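Local coordinates for protein apical membrane antigen 1 (Babesia divergens, PDB 4APM) that probably takes part in host-cell invasion at the moving junction, as a calcium-binding surface antigen of the apicomplexan AMA1 family, at residues A[146-151]-A[161-166]; A[152-157]-A[201-206]. All blocks are in the same frame, centred on the assembly; numbering follows the deposited sequence.

Strand 150-153 is shared by the two contacts, which meet its two neighbours in a five-stranded antiparallel sheet. In interaction 1 its start and the chain leading into it pair with the end of strand 158-161 and the loop after it; in interaction 2 its end pairs with strand 202-205. The centres lie 13 Å apart, and the contacts touch directly: Phe150 N is 3.1 Å from Gly205 O, a probable hydrogen bond, and Leu162 CD1 packs on Tyr204 CE2 at 3.5 Å. Both are structural and lie away from the calcium site that includes Gly120 and Asp122.

Interaction 1: residues A[146-151]-A[161-166]; sequences YRYPFV and ILFTPM
Phe150 and Ile161 form an antiparallel non-hydrogen-bonded pair with their CA atoms 4.4 Å apart, and one residue further out the backbones are tied by Leu162 N donating to Pro149 O at 3.0 Å, a nearly straight bond (169° at the hydrogen). Beyond this point 161-166 no longer pairs with 146-151 as a strand and bends round the side chains of Tyr148 and Pro149. Tyr148 has CG anti to its carbonyl carbon (chi1 -64°), which lays the ring along the backbone of 162-164: CB is 3.2 Å from Leu162 O, and CE1 is 3.5 Å from Phe163 O. The rings of Tyr148 and Phe163 are almost parallel, at 9°, but their centroids are 6.0 Å apart, so they are slid past each other with little overlap. Phe82 meets both rings edge-to-face. Tyr146 CE1 lies over one face of the Tyr148 ring, displaced to the ring's margin, while Tyr146 OH reaches CG of Pro165 at 3.2 Å. The Pro149 ring crosses the Leu162 side chain at about a right angle, CG to CB, and the same CG approaches Thr164 O. Further along the strand, Val151 CG2 touches Leu162 CD1 at 3.7 Å, and both side chains also pack on Tyr204 of strand 202-205. Phe150 and Ile161 point to the other face of the sheet, against helix 125-134, where Phe150 CB meets Ile161 CD1. Thr164 closes an ST turn by accepting from Met166 N through OG1. Across 478 Å² of buried surface (both sides summed), a lone, nearly straight backbone bond thus sets the register, while apolar and aromatic packing makes up the rest of the contact.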
loop_
_atom_site.group_PDB
_atom_site.type_symbol
_atom_site.label_atom_id
_atom_site.label_comp_id
_atom_site.label_asym_id
_atom_site.label_seq_id
_atom_site.Cartn_x
_atom_site.Cartn_y
_atom_site.Cartn_z
ATOM N N TYR A 146 -3.378 -10.943 -22.851
ATOM C CA TYR A 146 -3.339 -11.558 -21.525
ATOM C C TYR A 146 -1.901 -11.687 -21.011
ATOM O O TYR A 146 -1.006 -12.122 -21.742
ATOM C CB TYR A 146 -4.025 -12.930 -21.540
ATOM C CG TYR A 146 -4.149 -13.561 -20.170
ATOM C CD1 TYR A 146 -3.121 -14.299 -19.644
ATOM C CD2 TYR A 146 -5.272 -13.344 -19.380
ATOM C CE1 TYR A 146 -3.216 -14.849 -18.383
ATOM C CE2 TYR A 146 -5.377 -13.881 -18.119
ATOM C CZ TYR A 146 -4.343 -14.625 -17.625
ATOM O OH TYR A 146 -4.420 -15.164 -16.365
ATOM N N ARG A 147 -1.687 -11.300 -19.754
ATOM C CA ARG A 147 -0.360 -11.386 -19.137
ATOM C C ARG A 147 -0.457 -11.899 -17.708
ATOM O O ARG A 147 -1.462 -11.703 -17.046
ATOM C CB ARG A 147 0.356 -10.034 -19.168
ATOM C CG ARG A 147 0.650 -9.478 -20.569
ATOM C CD ARG A 147 1.636 -10.336 -21.356
ATOM N NE ARG A 147 1.932 -9.704 -22.637
ATOM C CZ ARG A 147 1.297 -9.981 -23.784
ATOM N NH1 ARG A 147 0.367 -10.934 -23.848
ATOM N NH2 ARG A 147 1.597 -9.303 -24.879
ATOM N N TYR A 148 0.574 -12.600 -17.254
ATOM C CA TYR A 148 0.562 -13.210 -15.923
ATOM C C TYR A 148 1.052 -12.175 -14.899
ATOM O O TYR A 148 1.741 -11.217 -15.278
ATOM C CB TYR A 148 1.492 -14.417 -15.915
ATOM C CG TYR A 148 1.077 -15.545 -16.827
ATOM C CD1 TYR A 148 0.148 -16.482 -16.407
ATOM C CD2 TYR A 148 1.669 -15.718 -18.083
ATOM C CE1 TYR A 148 -0.214 -17.538 -17.211
ATOM C CE2 TYR A 148 1.292 -16.759 -18.912
ATOM C CZ TYR A 148 0.350 -17.669 -18.460
ATOM O OH TYR A 148 -0.027 -18.734 -19.232
ATOM N N PRO A 149 0.741 -12.381 -13.596
ATOM C CA PRO A 149 1.365 -11.537 -12.575
ATOM C C PRO A 149 2.833 -11.921 -12.314
ATOM O O PRO A 149 3.277 -13.013 -12.699
ATOM C CB PRO A 149 0.516 -11.784 -11.332
ATOM C CG PRO A 149 -0.302 -13.008 -11.606
ATOM C CD PRO A 149 -0.033 -13.488 -13.006
ATOM N N PHE A 150 3.578 -11.010 -11.694
ATOM C CA PHE A 150 4.916 -11.293 -11.190
ATOM C C PHE A 150 4.995 -11.101 -9.655
ATOM O O PHE A 150 4.135 -10.478 -9.051
ATOM C CB PHE A 150 5.912 -10.378 -11.880
ATOM C CG PHE A 150 5.879 -8.959 -11.369
ATOM C CD1 PHE A 150 5.010 -8.026 -11.932
ATOM C CD2 PHE A 150 6.686 -8.566 -10.287
ATOM C CE1 PHE A 150 4.974 -6.727 -11.475
ATOM C CE2 PHE A 150 6.630 -7.271 -9.807
ATOM C CZ PHE A 150 5.780 -6.348 -10.410
ATOM N N VAL A 151 6.022 -11.654 -9.024
ATOM C CA VAL A 151 6.364 -11.285 -7.656
ATOM C C VAL A 151 7.848 -11.071 -7.696
ATOM O O VAL A 151 8.569 -11.921 -8.208
ATOM C CB VAL A 151 6.062 -12.433 -6.683
ATOM C CG1 VAL A 151 6.507 -12.052 -5.265
ATOM C CG2 VAL A 151 4.568 -12.801 -6.718
ATOM N N ILE A 161 7.529 -15.288 -12.170
ATOM C CA ILE A 161 6.283 -15.172 -12.884
ATOM C C ILE A 161 5.331 -16.224 -12.343
ATOM O O ILE A 161 5.711 -17.388 -12.161
ATOM C CB ILE A 161 6.491 -15.318 -14.412
ATOM C CG1 ILE A 161 7.656 -14.427 -14.874
ATOM C CG2 ILE A 161 5.207 -15.011 -15.173
ATOM C CD1 ILE A 161 7.477 -12.938 -14.634
ATOM N N LEU A 162 4.119 -15.792 -12.028
ATOM C CA LEU A 162 3.104 -16.674 -11.516
ATOM C C LEU A 162 2.384 -17.288 -12.691
ATOM O O LEU A 162 2.289 -16.664 -13.750
ATOM C CB LEU A 162 2.140 -15.909 -10.596
ATOM C CG LEU A 162 2.854 -15.340 -9.364
ATOM C CD1 LEU A 162 1.904 -14.834 -8.290
ATOM C CD2 LEU A 162 3.771 -16.388 -8.778
ATOM N N PHE A 163 1.953 -18.537 -12.531
ATOM C CA PHE A 163 1.249 -19.271 -13.585
ATOM C C PHE A 163 -0.254 -19.018 -13.560
ATOM O O PHE A 163 -0.963 -19.471 -14.440
ATOM C CB PHE A 163 1.506 -20.779 -13.448
ATOM C CG PHE A 163 1.244 -21.566 -14.711
ATOM C CD1 PHE A 163 1.925 -21.269 -15.897
ATOM C CD2 PHE A 163 0.354 -22.641 -14.707
ATOM C CE1 PHE A 163 1.691 -21.996 -17.060
ATOM C CE2 PHE A 163 0.137 -23.392 -15.862
ATOM C CZ PHE A 163 0.800 -23.063 -17.038
ATOM N N THR A 164 -0.752 -18.367 -12.507
ATOM C CA THR A 164 -2.193 -18.093 -12.390
ATOM C C THR A 164 -2.424 -16.740 -11.743
ATOM O O THR A 164 -1.663 -16.350 -10.860
ATOM C CB THR A 164 -2.924 -19.165 -11.542
ATOM O OG1 THR A 164 -4.267 -18.730 -11.279
ATOM C CG2 THR A 164 -2.233 -19.384 -10.233
ATOM N N PRO A 165 -3.506 -16.032 -12.147
ATOM C CA PRO A 165 -3.826 -14.798 -11.446
ATOM C C PRO A 165 -4.666 -15.038 -10.182
ATOM O O PRO A 165 -5.007 -14.074 -9.483
ATOM C CB PRO A 165 -4.620 -14.016 -12.477
ATOM C CG PRO A 165 -5.343 -15.080 -13.259
ATOM C CD PRO A 165 -4.431 -16.280 -13.276
ATOM N N MET A 166 -4.984 -16.298 -9.882
ATOM C CA MET A 166 -5.748 -16.607 -8.664
ATOM C C MET A 166 -5.094 -16.076 -7.394
ATOM O O MET A 166 -3.883 -16.184 -7.202
ATOM C CB MET A 166 -6.009 -18.107 -8.545
ATOM C CG MET A 166 -7.104 -18.599 -9.492
ATOM S SD MET A 166 -7.630 -20.307 -9.184
ATOM C CE MET A 166 -8.266 -20.163 -7.508
#

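Interaction 2: residues A[152-157]-A[201-206]; sequences YDAKEE and HLYYGS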
loop_
_atom_site.group_PDB
_atom_site.type_symbol
_atom_site.label_atom_id
_atom_site.label_comp_id
_atom_site.label_asym_id
_atom_site.label_seq_id
_atom_site.Cartn_x
_atom_site.Cartn_y
_atom_site.Cartn_z
ATOM N N TYR A 152 8.314 -9.890 -7.320
ATOM C CA TYR A 152 9.744 -9.674 -7.310
ATOM C C TYR A 152 10.229 -9.807 -5.861
ATOM O O TYR A 152 9.704 -9.141 -4.971
ATOM C CB TYR A 152 10.124 -8.295 -7.876
ATOM C CG TYR A 152 11.621 -8.012 -7.750
ATOM C CD1 TYR A 152 12.550 -8.703 -8.526
ATOM C CD2 TYR A 152 12.103 -7.138 -6.800
ATOM C CE1 TYR A 152 13.900 -8.462 -8.426
ATOM C CE2 TYR A 152 13.451 -6.872 -6.704
ATOM C CZ TYR A 152 14.345 -7.542 -7.520
ATOM O OH TYR A 152 15.701 -7.315 -7.375
ATOM N N ASP A 153 11.217 -10.672 -5.639
ATOM C CA ASP A 153 11.909 -10.826 -4.332
ATOM C C ASP A 153 13.160 -9.927 -4.232
ATOM O O ASP A 153 14.207 -10.258 -4.767
ATOM C CB ASP A 153 12.322 -12.287 -4.163
ATOM C CG ASP A 153 12.930 -12.592 -2.787
ATOM O OD1 ASP A 153 13.422 -11.656 -2.095
ATOM O OD2 ASP A 153 12.932 -13.793 -2.426
ATOM N N ALA A 154 13.063 -8.818 -3.517
ATOM C CA ALA A 154 14.161 -7.869 -3.448
ATOM C C ALA A 154 15.340 -8.375 -2.588
ATOM O O ALA A 154 16.460 -7.873 -2.698
ATOM C CB ALA A 154 13.658 -6.520 -2.941
ATOM N N LYS A 155 15.079 -9.364 -1.740
ATOM C CA LYS A 155 16.117 -9.919 -0.875
ATOM C C LYS A 155 16.974 -10.881 -1.688
ATOM O O LYS A 155 18.195 -10.789 -1.678
ATOM C CB LYS A 155 15.480 -10.642 0.323
ATOM C CG LYS A 155 16.362 -10.808 1.560
ATOM C CD LYS A 155 15.662 -11.661 2.615
ATOM C CE LYS A 155 16.575 -11.958 3.804
ATOM N NZ LYS A 155 16.326 -13.309 4.415
ATOM N N GLU A 156 16.332 -11.794 -2.408
ATOM C CA GLU A 156 17.054 -12.732 -3.250
ATOM C C GLU A 156 17.351 -12.128 -4.646
ATOM O O GLU A 156 18.022 -12.751 -5.454
ATOM C CB GLU A 156 16.263 -14.041 -3.405
ATOM C CG GLU A 156 16.020 -14.827 -2.129
ATOM C CD GLU A 156 17.301 -15.099 -1.354
ATOM O OE1 GLU A 156 18.294 -15.589 -1.962
ATOM O OE2 GLU A 156 17.323 -14.782 -0.140
ATOM N N GLU A 157 16.824 -10.929 -4.909
ATOM C CA GLU A 157 16.841 -10.302 -6.244
ATOM C C GLU A 157 16.448 -11.242 -7.372
ATOM O O GLU A 157 17.191 -11.423 -8.328
ATOM C CB GLU A 157 18.187 -9.651 -6.518
ATOM C CG GLU A 157 18.492 -8.474 -5.602
ATOM C CD GLU A 157 19.880 -7.897 -5.821
ATOM O OE1 GLU A 157 20.698 -8.532 -6.511
ATOM O OE2 GLU A 157 20.162 -6.802 -5.301
ATOM N N HIS A 201 9.664 -7.660 1.608
ATOM C CA HIS A 201 10.649 -7.383 0.566
ATOM C C HIS A 201 10.161 -7.983 -0.734
ATOM O O HIS A 201 10.815 -7.866 -1.761
ATOM C CB HIS A 201 12.029 -7.986 0.961
ATOM C CG HIS A 201 11.981 -9.485 1.278
ATOM N ND1 HIS A 201 11.490 -9.970 2.441
ATOM C CD2 HIS A 201 12.364 -10.603 0.521
ATOM C CE1 HIS A 201 11.550 -11.328 2.429
ATOM N NE2 HIS A 201 12.079 -11.713 1.257
ATOM N N LEU A 202 9.007 -8.642 -0.681
ATOM C CA LEU A 202 8.333 -9.158 -1.867
ATOM C C LEU A 202 7.388 -8.109 -2.454
ATOM O O LEU A 202 6.714 -7.366 -1.717
ATOM C CB LEU A 202 7.559 -10.436 -1.525
ATOM C CG LEU A 202 8.219 -11.812 -1.704
ATOM C CD1 LEU A 202 9.702 -11.851 -1.330
ATOM C CD2 LEU A 202 7.457 -12.914 -0.982
ATOM N N TYR A 203 7.347 -8.046 -3.791
ATOM C CA TYR A 203 6.460 -7.137 -4.509
ATOM C C TYR A 203 5.589 -7.944 -5.456
ATOM O O TYR A 203 6.096 -8.512 -6.419
ATOM C CB TYR A 203 7.274 -6.168 -5.352
ATOM C CG TYR A 203 8.158 -5.248 -4.572
ATOM C CD1 TYR A 203 9.337 -5.705 -3.983
ATOM C CD2 TYR A 203 7.825 -3.902 -4.449
ATOM C CE1 TYR A 203 10.129 -4.863 -3.269
ATOM C CE2 TYR A 203 8.633 -3.038 -3.770
ATOM C CZ TYR A 203 9.790 -3.529 -3.185
ATOM O OH TYR A 203 10.573 -2.660 -2.483
ATOM N N TYR A 204 4.293 -7.997 -5.181
ATOM C CA TYR A 204 3.317 -8.597 -6.104
ATOM C C TYR A 204 2.806 -7.511 -7.046
ATOM O O TYR A 204 2.412 -6.429 -6.613
ATOM C CB TYR A 204 2.141 -9.175 -5.311
ATOM C CG TYR A 204 1.147 -9.992 -6.123
ATOM C CD1 TYR A 204 0.148 -9.373 -6.878
ATOM C CD2 TYR A 204 1.182 -11.382 -6.099
ATOM C CE1 TYR A 204 -0.776 -10.128 -7.601
ATOM C CE2 TYR A 204 0.282 -12.149 -6.836
ATOM C CZ TYR A 204 -0.691 -11.514 -7.586
ATOM O OH TYR A 204 -1.583 -12.246 -8.296
ATOM N N GLY A 205 2.764 -7.795 -8.335
ATOM C CA GLY A 205 2.218 -6.804 -9.237
ATOM C C GLY A 205 1.814 -7.378 -10.559
ATOM O O GLY A 205 1.941 -8.587 -10.803
ATOM N N SER A 206 1.382 -6.483 -11.440
ATOM C CA SER A 206 0.942 -6.850 -12.741
ATOM C C SER A 206 1.925 -6.253 -13.723
ATOM O O SER A 206 2.700 -5.384 -13.371
ATOM C CB SER A 206 -0.455 -6.259 -12.984
ATOM O OG SER A 206 -0.342 -4.978 -13.562
#
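His201, Tyr152 and Tyr203 have the most surface buried where 152-157 meets 201-206. Tyr152 and Tyr203 are an antiparallel hydrogen-bonded pair: Tyr152 N donates to Tyr203 O at 2.8 Å, and Tyr203 N returns the bond to Tyr152 O at 2.9 Å. Their side chains run alongside each other in the same direction on one face of the sheet, and CD1 of Tyr203 comes to the edge of the Tyr152 ring beside CD2. Tyr152 O lies in the plane of the Tyr203 ring, at its edge, and Ala154 CB meets CE1 of that ring at 3.9 Å. A third backbone bond, Ala154 N to His201 O, carries the pairing one step past strand 150-153 and just ahead of strand 202-205. The His201 side chain has CG between its backbone N and carbonyl carbon (chi1 55°), which sets the imidazole against the turn made by 153-156. There Asp153 OD1 sits in the ring plane, 3.0 Å from CD2, with the carboxylate turned 51° from the ring, while CD of Lys155 lies over one ring face as a CH-pi contact, 4.0 Å from the centroid. The ring's exact position against Lys155 is doubtful, because the two are modelled too close. OD1 also accepts from two backbone donors, Lys155 N, nearly along the C-O axis of the carboxylate, and Glu156 N, from above its plane; the first bond makes an Asx turn. On the same face as Asp153, Leu202 CD1 reaches Asp153 CG at 3.6 Å. Strand 202-205 continues the sheet on its far side, bonding to Val53 and Gly55, while Tyr152 and Tyr203 face helix 125-134, both touching Val126, and Tyr152 also reaches Ala113 of helix 113-118.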